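Local coordinates for protein NAD-dependent aldehyde dehydrogenase (Burkholderia multivorans, PDB 5UJU) that probably oxidises aldehydes to carboxylic acids using NAD as the electron acceptor, at residues G78-P83 / M142-Q147; P179-W184 / A195-Y200; G399-D404 / D433-T438. All blocks are in the same frame, centred on the assembly; numbering follows the deposited sequence.

Contact 1: residues G78-P83 / M142-Q147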
ATOM      1  N   GLY A  78      30.284 -16.178   8.327  1.00 31.50           N
ATOM      2  CA  GLY A  78      30.350 -14.953   9.104  1.00 25.48           C
ATOM      3  C   GLY A  78      31.740 -14.350   9.158  1.00 31.30           C
ATOM      4  O   GLY A  78      32.699 -15.017   9.566  1.00 32.39           O
ATOM      5  N   ALA A  79      31.862 -13.089   8.749  1.00 28.47           N
ATOM      6  CA  ALA A  79      33.149 -12.403   8.752  1.00 31.37           C
ATOM      7  C   ALA A  79      33.018 -11.016   9.345  1.00 35.99           C
ATOM      8  O   ALA A  79      33.633 -10.061   8.858  1.00 32.43           O
ATOM      9  CB  ALA A  79      33.734 -12.323   7.344  1.00 38.61           C
ATOM     10  N   GLU A  80      32.218 -10.871  10.402  1.00 29.50           N
ATOM     11  CA  GLU A  80      32.087  -9.568  11.050  1.00 26.40           C
ATOM     12  C   GLU A  80      33.401  -9.136  11.696  1.00 31.44           C
ATOM     13  O   GLU A  80      34.131  -9.952  12.267  1.00 32.00           O
ATOM     14  CB  GLU A  80      31.002  -9.595  12.122  1.00 24.21           C
ATOM     15  CG  GLU A  80      29.590  -9.827  11.634  1.00 22.12           C
ATOM     16  CD  GLU A  80      28.699 -10.313  12.779  1.00 27.66           C
ATOM     17  OE1 GLU A  80      28.976 -11.402  13.324  1.00 26.54           O
ATOM     18  OE2 GLU A  80      27.747  -9.601  13.154  1.00 29.92           O
ATOM     19  N   ARG A  81      33.682  -7.831  11.622  1.00 31.01           N
ATOM     20  CA  ARG A  81      34.836  -7.209  12.262  1.00 31.58           C
ATOM     21  C   ARG A  81      34.366  -6.014  13.076  1.00 25.97           C
ATOM     22  O   ARG A  81      33.514  -5.249  12.627  1.00 29.57           O
ATOM     23  CB  ARG A  81      35.869  -6.752  11.224  1.00 39.38           C
ATOM     24  CG  ARG A  81      36.230  -7.822  10.208  1.00 52.87           C
ATOM     25  CD  ARG A  81      37.240  -8.813  10.777  1.00 64.56           C
ATOM     26  NE  ARG A  81      37.529  -9.902   9.843  1.00 71.96           N
ATOM     27  CZ  ARG A  81      37.123 -11.162  10.007  1.00 72.55           C
ATOM     28  NH1 ARG A  81      36.423 -11.511  11.082  1.00 68.52           N
ATOM     29  NH2 ARG A  81      37.426 -12.080   9.101  1.00 76.36           N
ATOM     30  N   SER A  82      34.928  -5.849  14.260  1.00 27.69           N
ATOM     31  CA  SER A  82      34.546  -4.735  15.117  1.00 27.19           C
ATOM     32  C   SER A  82      35.245  -3.451  14.669  1.00 34.73           C
ATOM     33  O   SER A  82      36.474  -3.434  14.551  1.00 28.56           O
ATOM     34  CB  SER A  82      34.927  -5.029  16.554  1.00 27.21           C
ATOM     35  OG  SER A  82      34.800  -3.864  17.346  1.00 28.73           O
ATOM     36  N   PRO A  83      34.511  -2.358  14.432  1.00 31.26           N
ATOM     37  CA  PRO A  83      35.193  -1.082  14.153  1.00 32.54           C
ATOM     38  C   PRO A  83      36.087  -0.626  15.289  1.00 30.70           C
ATOM     39  O   PRO A  83      36.957   0.226  15.071  1.00 33.85           O
ATOM     40  CB  PRO A  83      34.032  -0.104  13.907  1.00 30.37           C
ATOM     41  CG  PRO A  83      32.919  -0.984  13.391  1.00 30.05           C
ATOM     42  CD  PRO A  83      33.055  -2.258  14.211  1.00 25.87           C
ATOM     43  N   MET A 142      27.455  -2.054  19.079  1.00 29.57           N
ATOM     44  CA  MET A 142      28.696  -1.299  19.200  1.00 30.35           C
ATOM     45  C   MET A 142      29.816  -1.956  18.404  1.00 34.63           C
ATOM     46  O   MET A 142      30.511  -1.292  17.631  1.00 25.70           O
ATOM     47  CB  MET A 142      29.081  -1.176  20.677  1.00 27.15           C
ATOM     48  CG  MET A 142      30.417  -0.487  20.941  1.00 27.92           C
ATOM     49  SD  MET A 142      30.795  -0.342  22.699  1.00 35.55           S
ATOM     50  CE  MET A 142      32.475   0.278  22.603  1.00 45.57           C
ATOM     51  N   HIS A 143      29.981  -3.273  18.548  1.00 29.72           N
ATOM     52  CA  HIS A 143      31.103  -3.947  17.914  1.00 34.66           C
ATOM     53  C   HIS A 143      30.770  -4.510  16.543  1.00 27.23           C
ATOM     54  O   HIS A 143      31.543  -5.309  16.010  1.00 31.05           O
ATOM     55  CB  HIS A 143      31.666  -5.023  18.843  1.00 28.52           C
ATOM     56  CG  HIS A 143      32.365  -4.440  20.029  1.00 32.88           C
ATOM     57  ND1 HIS A 143      33.578  -3.793  19.925  1.00 34.21           N
ATOM     58  CD2 HIS A 143      31.992  -4.333  21.327  1.00 31.85           C
ATOM     59  CE1 HIS A 143      33.943  -3.354  21.115  1.00 34.60           C
ATOM     60  NE2 HIS A 143      32.997  -3.665  21.983  1.00 37.85           N
ATOM     61  N   THR A 144      29.670  -4.082  15.940  1.00 26.53           N
ATOM     62  CA  THR A 144      29.523  -4.291  14.506  1.00 27.58           C
ATOM     63  C   THR A 144      29.385  -2.988  13.743  1.00 30.00           C
ATOM     64  O   THR A 144      30.006  -2.832  12.691  1.00 32.36           O
ATOM     65  CB  THR A 144      28.312  -5.194  14.175  1.00 27.00           C
ATOM     66  OG1 THR A 144      27.129  -4.689  14.804  1.00 30.60           O
ATOM     67  CG2 THR A 144      28.570  -6.602  14.645  1.00 26.35           C
ATOM     68  N   THR A 145      28.597  -2.044  14.259  1.00 30.40           N
ATOM     69  CA  THR A 145      28.335  -0.788  13.564  1.00 30.51           C
ATOM     70  C   THR A 145      29.338   0.304  13.896  1.00 28.44           C
ATOM     71  O   THR A 145      29.465   1.258  13.123  1.00 29.47           O
ATOM     72  CB  THR A 145      26.937  -0.268  13.905  1.00 32.73           C
ATOM     73  OG1 THR A 145      26.922   0.200  15.264  1.00 34.44           O
ATOM     74  CG2 THR A 145      25.906  -1.378  13.738  1.00 34.50           C
ATOM     75  N   GLY A 146      30.021   0.208  15.030  1.00 26.65           N
ATOM     76  CA  GLY A 146      30.925   1.248  15.471  1.00 31.48           C
ATOM     77  C   GLY A 146      30.282   2.349  16.285  1.00 32.91           C
ATOM     78  O   GLY A 146      30.975   3.313  16.654  1.00 30.09           O
ATOM     79  N   GLN A 147      28.982   2.251  16.564  1.00 34.33           N
ATOM     80  CA  GLN A 147      28.333   3.243  17.409  1.00 33.29           C
ATOM     81  C   GLN A 147      28.929   3.222  18.811  1.00 32.09           C
ATOM     82  O   GLN A 147      29.206   2.156  19.371  1.00 32.94           O
ATOM     83  CB  GLN A 147      26.822   2.992  17.472  1.00 27.35           C
ATOM     84  CG  GLN A 147      26.093   3.481  16.237  1.00 33.42           C
ATOM     85  CD  GLN A 147      24.650   3.030  16.154  1.00 40.25           C
ATOM     86  OE1 GLN A 147      24.072   2.545  17.123  1.00 35.87           O
ATOM     87  NE2 GLN A 147      24.050   3.220  14.992  1.00 51.13           N
TER
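The C-terminal turn of helix 134-145 meets the irregular 78-83 segment, which lies in the loop between strands 76-77 and 92-93, mainly through S82 on H143 and P83 on the backbone of T144 to G146. The S82 hydroxyl reaches the imidazole of H143 at its edge, in the ring plane, with OG 2.9 Å from ND1; either atom could be the donor. OG stands anti to the backbone N of S82 (chi1 169°), the position from which it reaches ND1. S82 CA also makes a C-H...O contact to H143 O at 3.2 Å. The F58 ring meets the H143 ring, their planes about 15° apart, and Y84 N bonds to S82 OG.

The helix ends in an ST turn, T145 OG1 accepting from Q147 N at 3.2 Å; the same OG1 is also hydrogen-bonded to V141 O. G146 leaves helical geometry with a positive phi of 87°. Its backbone still closes on the last turn, with G146 N bonded to M142 O. P83 packs against this end: CG is 3.5 Å from G146 N and CD is 3.5 Å from T144 O. P83 CB lies 3.7 Å from G146 CA, so the proline ring rests directly on the glycine backbone.

Earlier in the 78-83 segment, E80 OE2 touches T144 CG2, 3.4 Å away. The carboxylate is buried but satisfied: OE1 bonds to Y92 OH, and OE2 accepts from the backbone N of I244 and L245.

Contact 2: residues P179-W184 / A195-Y200. With EDO (1,2-ethanediol), chain I.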
ATOM      1  N   PRO A 179     -14.362  -6.820  11.255  1.00 34.36           N
ATOM      2  CA  PRO A 179     -15.135  -7.739  12.100  1.00 33.00           C
ATOM      3  C   PRO A 179     -14.849  -9.189  11.740  1.00 33.24           C
ATOM      4  O   PRO A 179     -14.525  -9.521  10.597  1.00 29.89           O
ATOM      5  CB  PRO A 179     -16.589  -7.373  11.786  1.00 30.69           C
ATOM      6  CG  PRO A 179     -16.535  -6.930  10.353  1.00 33.91           C
ATOM      7  CD  PRO A 179     -15.206  -6.165  10.238  1.00 36.56           C
ATOM      8  N   ALA A 180     -14.963 -10.061  12.742  1.00 29.60           N
ATOM      9  CA  ALA A 180     -14.840 -11.489  12.472  1.00 33.22           C
ATOM     10  C   ALA A 180     -16.017 -11.991  11.650  1.00 33.39           C
ATOM     11  O   ALA A 180     -15.876 -12.934  10.864  1.00 34.61           O
ATOM     12  CB  ALA A 180     -14.756 -12.272  13.785  1.00 36.45           C
ATOM     13  N   ASP A 181     -17.182 -11.383  11.825  1.00 34.81           N
ATOM     14  CA  ASP A 181     -18.363 -11.754  11.062  1.00 35.94           C
ATOM     15  C   ASP A 181     -19.337 -10.588  11.078  1.00 38.16           C
ATOM     16  O   ASP A 181     -19.168  -9.619  11.823  1.00 41.38           O
ATOM     17  CB  ASP A 181     -19.001 -13.026  11.631  1.00 42.92           C
ATOM     18  CG  ASP A 181     -19.089 -12.995  13.135  1.00 48.07           C
ATOM     19  OD1 ASP A 181     -19.888 -12.201  13.672  1.00 49.50           O
ATOM     20  OD2 ASP A 181     -18.324 -13.739  13.780  1.00 51.88           O
ATOM     21  N   ALA A 182     -20.370 -10.700  10.253  1.00 32.38           N
ATOM     22  CA  ALA A 182     -21.393  -9.672  10.173  1.00 34.77           C
ATOM     23  C   ALA A 182     -22.702 -10.324   9.759  1.00 34.19           C
ATOM     24  O   ALA A 182     -22.709 -11.268   8.960  1.00 34.98           O
ATOM     25  CB  ALA A 182     -21.002  -8.564   9.177  1.00 33.98           C
ATOM     26  N   HIS A 183     -23.805  -9.824  10.310  1.00 35.95           N
ATOM     27  CA  HIS A 183     -25.137 -10.210   9.863  1.00 38.64           C
ATOM     28  C   HIS A 183     -25.596  -9.198   8.820  1.00 42.46           C
ATOM     29  O   HIS A 183     -25.849  -8.031   9.140  1.00 44.32           O
ATOM     30  CB  HIS A 183     -26.122 -10.275  11.022  1.00 36.02           C
ATOM     31  CG  HIS A 183     -27.491 -10.714  10.612  1.00 37.32           C
ATOM     32  ND1 HIS A 183     -27.842 -12.040  10.487  1.00 43.50           N
ATOM     33  CD2 HIS A 183     -28.593 -10.001  10.277  1.00 43.92           C
ATOM     34  CE1 HIS A 183     -29.105 -12.128  10.110  1.00 38.74           C
ATOM     35  NE2 HIS A 183     -29.586 -10.905   9.975  1.00 44.94           N
ATOM     36  N   TRP A 184     -25.729  -9.655   7.583  1.00 39.19           N
ATOM     37  CA  TRP A 184     -26.079  -8.814   6.447  1.00 36.14           C
ATOM     38  C   TRP A 184     -27.530  -9.110   6.097  1.00 40.90           C
ATOM     39  O   TRP A 184     -27.846 -10.212   5.630  1.00 35.07           O
ATOM     40  CB  TRP A 184     -25.153  -9.112   5.273  1.00 32.19           C
ATOM     41  CG  TRP A 184     -25.312  -8.214   4.097  1.00 32.43           C
ATOM     42  CD1 TRP A 184     -24.617  -7.060   3.857  1.00 32.16           C
ATOM     43  CD2 TRP A 184     -26.182  -8.399   2.977  1.00 33.14           C
ATOM     44  NE1 TRP A 184     -25.014  -6.506   2.662  1.00 32.75           N
ATOM     45  CE2 TRP A 184     -25.972  -7.306   2.099  1.00 33.34           C
ATOM     46  CE3 TRP A 184     -27.124  -9.372   2.628  1.00 41.18           C
ATOM     47  CZ2 TRP A 184     -26.678  -7.159   0.900  1.00 34.19           C
ATOM     48  CZ3 TRP A 184     -27.822  -9.226   1.431  1.00 43.26           C
ATOM     49  CH2 TRP A 184     -27.592  -8.127   0.582  1.00 43.46           C
ATOM     50  N   ALA A 195     -31.047 -12.391   3.932  1.00 45.86           N
ATOM     51  CA  ALA A 195     -30.263 -12.431   5.156  1.00 37.33           C
ATOM     52  C   ALA A 195     -29.108 -13.392   4.953  1.00 40.47           C
ATOM     53  O   ALA A 195     -29.316 -14.556   4.590  1.00 37.11           O
ATOM     54  CB  ALA A 195     -31.125 -12.850   6.351  1.00 43.69           C
ATOM     55  N   MET A 196     -27.894 -12.902   5.177  1.00 37.39           N
ATOM     56  CA  MET A 196     -26.701 -13.718   5.034  1.00 34.80           C
ATOM     57  C   MET A 196     -25.784 -13.464   6.216  1.00 38.21           C
ATOM     58  O   MET A 196     -25.771 -12.373   6.792  1.00 32.65           O
ATOM     59  CB  MET A 196     -25.953 -13.412   3.735  1.00 31.73           C
ATOM     60  CG  MET A 196     -26.829 -13.407   2.505  1.00 43.06           C
ATOM     61  SD  MET A 196     -25.821 -13.390   1.014  1.00 41.17           S
ATOM     62  CE  MET A 196     -25.308 -15.108   0.974  1.00 36.38           C
ATOM     63  N   GLN A 197     -25.008 -14.474   6.570  1.00 38.07           N
ATOM     64  CA  GLN A 197     -23.918 -14.271   7.505  1.00 34.58           C
ATOM     65  C   GLN A 197     -22.615 -14.167   6.732  1.00 37.46           C
ATOM     66  O   GLN A 197     -22.296 -15.044   5.919  1.00 35.81           O
ATOM     67  CB  GLN A 197     -23.822 -15.393   8.535  1.00 36.39           C
ATOM     68  CG  GLN A 197     -22.978 -14.952   9.704  1.00 44.14           C
ATOM     69  CD  GLN A 197     -22.581 -16.085  10.600  1.00 59.20           C
ATOM     70  OE1 GLN A 197     -22.569 -17.244  10.188  1.00 68.50           O
ATOM     71  NE2 GLN A 197     -22.256 -15.762  11.845  1.00 58.88           N
ATOM     72  N   LYS A 198     -21.884 -13.086   6.970  1.00 30.31           N
ATOM     73  CA  LYS A 198     -20.574 -12.891   6.386  1.00 28.92           C
ATOM     74  C   LYS A 198     -19.531 -13.309   7.408  1.00 33.18           C
ATOM     75  O   LYS A 198     -19.703 -13.094   8.609  1.00 35.07           O
ATOM     76  CB  LYS A 198     -20.356 -11.425   5.979  1.00 31.87           C
ATOM     77  CG  LYS A 198     -21.501 -10.783   5.197  1.00 36.14           C
ATOM     78  CD  LYS A 198     -21.718 -11.485   3.860  1.00 34.02           C
ATOM     79  CE  LYS A 198     -22.822 -10.822   3.029  1.00 34.39           C
ATOM     80  NZ  LYS A 198     -22.399  -9.519   2.445  1.00 31.97           N
ATOM     81  N   ARG A 199     -18.451 -13.903   6.932  1.00 32.23           N
ATOM     82  CA  ARG A 199     -17.324 -14.262   7.777  1.00 32.14           C
ATOM     83  C   ARG A 199     -16.067 -13.710   7.126  1.00 29.68           C
ATOM     84  O   ARG A 199     -15.917 -13.786   5.908  1.00 32.27           O
ATOM     85  CB  ARG A 199     -17.259 -15.798   7.956  1.00 40.33           C
ATOM     86  CG  ARG A 199     -15.987 -16.369   8.577  1.00 55.75           C
ATOM     87  CD  ARG A 199     -16.113 -17.893   8.685  1.00 67.18           C
ATOM     88  NE  ARG A 199     -14.854 -18.588   8.951  1.00 72.03           N
ATOM     89  CZ  ARG A 199     -14.725 -19.915   8.964  1.00 74.57           C
ATOM     90  NH1 ARG A 199     -15.779 -20.695   8.732  1.00 71.33           N
ATOM     91  NH2 ARG A 199     -13.546 -20.466   9.221  1.00 74.43           N
ATOM     92  N   TYR A 200     -15.184 -13.118   7.921  1.00 34.97           N
ATOM     93  CA  TYR A 200     -13.977 -12.489   7.394  1.00 27.56           C
ATOM     94  C   TYR A 200     -12.768 -13.115   8.072  1.00 33.39           C
ATOM     95  O   TYR A 200     -12.631 -13.050   9.300  1.00 36.57           O
ATOM     96  CB  TYR A 200     -14.007 -10.969   7.603  1.00 30.48           C
ATOM     97  CG  TYR A 200     -15.257 -10.326   7.041  1.00 30.34           C
ATOM     98  CD1 TYR A 200     -15.342  -9.986   5.698  1.00 26.78           C
ATOM     99  CD2 TYR A 200     -16.364 -10.081   7.851  1.00 30.83           C
ATOM    100  CE1 TYR A 200     -16.490  -9.414   5.171  1.00 30.48           C
ATOM    101  CE2 TYR A 200     -17.522  -9.505   7.335  1.00 25.83           C
ATOM    102  CZ  TYR A 200     -17.572  -9.170   5.993  1.00 29.60           C
ATOM    103  OH  TYR A 200     -18.705  -8.598   5.468  1.00 32.81           O
TER
HETATM  104  C1  EDO I 603     -25.208  -9.897  -1.743  1.00 39.38           C
HETATM  105  O1  EDO I 603     -24.189  -9.401  -2.616  1.00 38.66           O
HETATM  106  C2  EDO I 603     -24.688  -9.938  -0.311  1.00 34.00           C
HETATM  107  O2  EDO I 603     -23.359 -10.473  -0.264  1.00 36.52           O
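W184 chi1 of -174° puts CG anti to the backbone N, and K198, bent at chi2 and chi4, brings NZ over one face of that indole. The pair belongs to the antiparallel beta hairpin of strands 181-188 and 191-211; the axes of segments 181-184 and 195-200 come within 4.6 Å, with 159° between their N-to-C directions. NZ lies 3.7 Å from the centroid of the five-membered ring and 18° off its normal, a cation-pi geometry. A 1,2-ethanediol, probably from the crystallisation liquor, covers the six-membered part of the same face with C2.

A182 with K198 and W184 with M196 are hydrogen-bonded pairs, each closed by two backbone bonds; the shortest runs from M196 N to W184 O at 2.7 Å. M196 lies beside W184, its SD making an oblique Met-aromatic contact. A182 CB sits at the edge of the Y200 ring.

The face carrying A182, W184, M196 and K198 meets the second subunit, consistent with the oligomerisation element of aldehyde dehydrogenases. From that subunit D530 forms a salt bridge with K198, Y33 meets W184, and S529 O accepts from Y200 OH. K198 NZ also donates to ethanediol O2 at 3.0 Å.

Contact 3: residues G399-D404 / D433-T438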
ATOM      1  N   GLY A 399      32.038   7.989  17.980  1.00 29.09           N
ATOM      2  CA  GLY A 399      32.041   6.556  17.735  1.00 26.57           C
ATOM      3  C   GLY A 399      33.158   6.182  16.780  1.00 29.90           C
ATOM      4  O   GLY A 399      34.168   6.886  16.649  1.00 26.99           O
ATOM      5  N   ALA A 400      32.955   5.086  16.059  1.00 22.81           N
ATOM      6  CA  ALA A 400      33.977   4.553  15.177  1.00 26.81           C
ATOM      7  C   ALA A 400      33.449   4.490  13.752  1.00 28.63           C
ATOM      8  O   ALA A 400      32.242   4.425  13.516  1.00 32.02           O
ATOM      9  CB  ALA A 400      34.440   3.154  15.632  1.00 29.57           C
ATOM     10  N   ILE A 401      34.377   4.505  12.805  1.00 26.84           N
ATOM     11  CA  ILE A 401      34.045   4.439  11.384  1.00 30.36           C
ATOM     12  C   ILE A 401      33.747   2.989  11.004  1.00 34.87           C
ATOM     13  O   ILE A 401      34.529   2.082  11.312  1.00 31.37           O
ATOM     14  CB  ILE A 401      35.200   5.014  10.550  1.00 26.91           C
ATOM     15  CG1 ILE A 401      35.459   6.484  10.911  1.00 28.74           C
ATOM     16  CG2 ILE A 401      34.934   4.850   9.090  1.00 25.52           C
ATOM     17  CD1 ILE A 401      34.335   7.413  10.523  1.00 30.24           C
ATOM     18  N   GLN A 402      32.628   2.766  10.304  1.00 29.15           N
ATOM     19  CA  GLN A 402      32.109   1.401  10.189  1.00 36.76           C
ATOM     20  C   GLN A 402      33.014   0.504   9.342  1.00 42.54           C
ATOM     21  O   GLN A 402      33.149  -0.692   9.626  1.00 39.34           O
ATOM     22  CB  GLN A 402      30.686   1.424   9.617  1.00 42.56           C
ATOM     23  CG  GLN A 402      29.844   0.168   9.945  1.00 48.25           C
ATOM     24  CD  GLN A 402      30.110  -1.014   9.018  1.00 53.26           C
ATOM     25  OE1 GLN A 402      30.426  -0.841   7.842  1.00 50.67           O
ATOM     26  NE2 GLN A 402      29.985  -2.228   9.555  1.00 58.69           N
ATOM     27  N   ASN A 403      33.630   1.047   8.294  1.00 36.51           N
ATOM     28  CA  ASN A 403      34.413   0.229   7.375  1.00 35.43           C
ATOM     29  C   ASN A 403      35.450   1.103   6.686  1.00 37.66           C
ATOM     30  O   ASN A 403      35.382   2.336   6.725  1.00 36.37           O
ATOM     31  CB  ASN A 403      33.513  -0.472   6.355  1.00 32.77           C
ATOM     32  CG  ASN A 403      32.675   0.500   5.576  1.00 43.80           C
ATOM     33  OD1 ASN A 403      33.157   1.172   4.656  1.00 43.20           O
ATOM     34  ND2 ASN A 403      31.403   0.601   5.952  1.00 45.87           N
ATOM     35  N   ASP A 404      36.424   0.444   6.052  1.00 35.77           N
ATOM     36  CA  ASP A 404      37.509   1.177   5.415  1.00 46.50           C
ATOM     37  C   ASP A 404      37.069   1.920   4.159  1.00 49.03           C
ATOM     38  O   ASP A 404      37.814   2.789   3.689  1.00 47.76           O
ATOM     39  CB  ASP A 404      38.642   0.216   5.061  1.00 57.08           C
ATOM     40  CG  ASP A 404      39.227  -0.467   6.275  1.00 68.36           C
ATOM     41  OD1 ASP A 404      39.537   0.241   7.261  1.00 69.80           O
ATOM     42  OD2 ASP A 404      39.377  -1.710   6.240  1.00 76.30           O
ATOM     43  N   ASP A 433      43.100  -0.394  18.553  1.00 29.24           N
ATOM     44  CA  ASP A 433      42.956  -0.634  17.124  1.00 28.12           C
ATOM     45  C   ASP A 433      41.651  -0.090  16.558  1.00 25.58           C
ATOM     46  O   ASP A 433      41.293  -0.431  15.428  1.00 31.13           O
ATOM     47  CB  ASP A 433      43.080  -2.131  16.837  1.00 40.38           C
ATOM     48  CG  ASP A 433      44.467  -2.663  17.147  1.00 45.89           C
ATOM     49  OD1 ASP A 433      45.450  -1.920  16.932  1.00 45.45           O
ATOM     50  OD2 ASP A 433      44.571  -3.817  17.619  1.00 45.22           O
ATOM     51  N   ALA A 434      40.942   0.761  17.296  1.00 29.19           N
ATOM     52  CA  ALA A 434      39.703   1.321  16.783  1.00 29.22           C
ATOM     53  C   ALA A 434      39.979   2.239  15.592  1.00 34.06           C
ATOM     54  O   ALA A 434      41.047   2.850  15.485  1.00 34.77           O
ATOM     55  CB  ALA A 434      38.977   2.100  17.874  1.00 28.45           C
ATOM     56  N   ARG A 435      39.002   2.305  14.680  1.00 30.10           N
ATOM     57  CA  ARG A 435      39.040   3.133  13.474  1.00 31.59           C
ATOM     58  C   ARG A 435      38.219   4.391  13.757  1.00 33.04           C
ATOM     59  O   ARG A 435      36.986   4.360  13.723  1.00 33.19           O
ATOM     60  CB  ARG A 435      38.490   2.353  12.277  1.00 29.96           C
ATOM     61  CG  ARG A 435      38.588   3.069  10.929  1.00 33.32           C
ATOM     62  CD  ARG A 435      37.682   2.394   9.896  1.00 38.12           C
ATOM     63  NE  ARG A 435      38.112   1.035   9.613  1.00 41.06           N
ATOM     64  CZ  ARG A 435      37.406  -0.058   9.894  1.00 37.73           C
ATOM     65  NH1 ARG A 435      36.217   0.033  10.467  1.00 33.88           N
ATOM     66  NH2 ARG A 435      37.904  -1.250   9.603  1.00 41.93           N
ATOM     67  N   VAL A 436      38.898   5.498  14.065  1.00 23.97           N
ATOM     68  CA  VAL A 436      38.231   6.727  14.485  1.00 27.53           C
ATOM     69  C   VAL A 436      38.740   7.861  13.601  1.00 28.98           C
ATOM     70  O   VAL A 436      39.956   8.046  13.478  1.00 27.63           O
ATOM     71  CB  VAL A 436      38.493   7.045  15.971  1.00 28.89           C
ATOM     72  CG1 VAL A 436      37.710   8.296  16.424  1.00 25.91           C
ATOM     73  CG2 VAL A 436      38.176   5.863  16.871  1.00 26.58           C
ATOM     74  N   ARG A 437      37.812   8.637  13.025  1.00 26.61           N
ATOM     75  CA  ARG A 437      38.129   9.763  12.154  1.00 36.40           C
ATOM     76  C   ARG A 437      37.204  10.936  12.455  1.00 31.51           C
ATOM     77  O   ARG A 437      35.994  10.749  12.606  1.00 31.97           O
ATOM     78  CB  ARG A 437      37.949   9.397  10.670  1.00 34.69           C
ATOM     79  CG  ARG A 437      38.726   8.214  10.175  1.00 36.55           C
ATOM     80  CD  ARG A 437      40.203   8.512  10.170  1.00 32.85           C
ATOM     81  NE  ARG A 437      40.960   7.558   9.357  1.00 35.45           N
ATOM     82  CZ  ARG A 437      41.520   6.456   9.834  1.00 42.53           C
ATOM     83  NH1 ARG A 437      41.401   6.160  11.124  1.00 46.35           N
ATOM     84  NH2 ARG A 437      42.199   5.650   9.026  1.00 42.81           N
ATOM     85  N   THR A 438      37.768  12.149  12.502  1.00 33.23           N
ATOM     86  CA  THR A 438      36.990  13.357  12.782  1.00 29.97           C
ATOM     87  C   THR A 438      36.344  13.882  11.502  1.00 29.70           C
ATOM     88  O   THR A 438      36.749  13.503  10.402  1.00 27.50           O
ATOM     89  CB  THR A 438      37.881  14.435  13.414  1.00 32.70           C
ATOM     90  OG1 THR A 438      38.938  14.809  12.515  1.00 27.95           O
ATOM     91  CG2 THR A 438      38.481  13.916  14.711  1.00 32.89           C
TER
HETATM   92  O   HOH W   1      35.186   8.038  14.179  1.00 27.65           O
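R435, I401 and D404 carry most of the buried surface, with R435 contributing the largest share. Its backbone carbonyl accepts from I401 N at 2.8 Å in a nearly straight bond (168° at hydrogen), and its side chain returns to the same residue. CD packs on I401 CB at 3.7 Å, the two side chains crossing at about a right angle. Beyond CD the chain bends, chi3 -64° placing NE, and the guanidinium NH1 donates to I401 O at 2.8 Å, the oxygen lying in the guanidinium plane.

The 399-404 segment links helix 391-398 to helix 404-414, and N403 is the N-cap of the latter, its OD1 making weak bonds to the backbone N of G405 and V406. D404, next along, meets the guanidinium through one oxygen: OD1 is 2.9 Å from NE in a salt bridge, with a weak bond from NH2 to the same oxygen. The carboxylate and guanidinium planes stand 87° apart, and NE meets OD1 from above the carboxylate plane. N403 CA and D404 N lie over one face of the guanidinium.

Further along, I401 CG1 packs on R437 CG at 3.8 Å, again at about a right angle. A single water bridges the segments, donating to G399 O and accepting from R437 N, both at 2.9 Å. Q349 receives Q402 N on OE1 and gives NE2 to A400 O.

Overall arrangement
Contacts 1 and 3 are neighbours, with centres about 10 Å apart, and they join directly: G146 O faces A400 N at 2.7 Å and P83 O faces R435 N at 2.9 Å, both probable hydrogen bonds, while Q402 NE2 bonds to T144 O. Contact 1 is buried and relies on proline packing plus one serine-histidine bond; contact 3, partly buried, adds a salt bridge and a bridging water. Contact 2, also partly buried, with five of twelve touching residues exposed, lies on the opposite side of the chain's centre. There regular strand pairing replaces the loop-to-helix-end and loop-to-loop contacts, and the second subunit, which touches neither of the other contacts, supplies charged and aromatic partners.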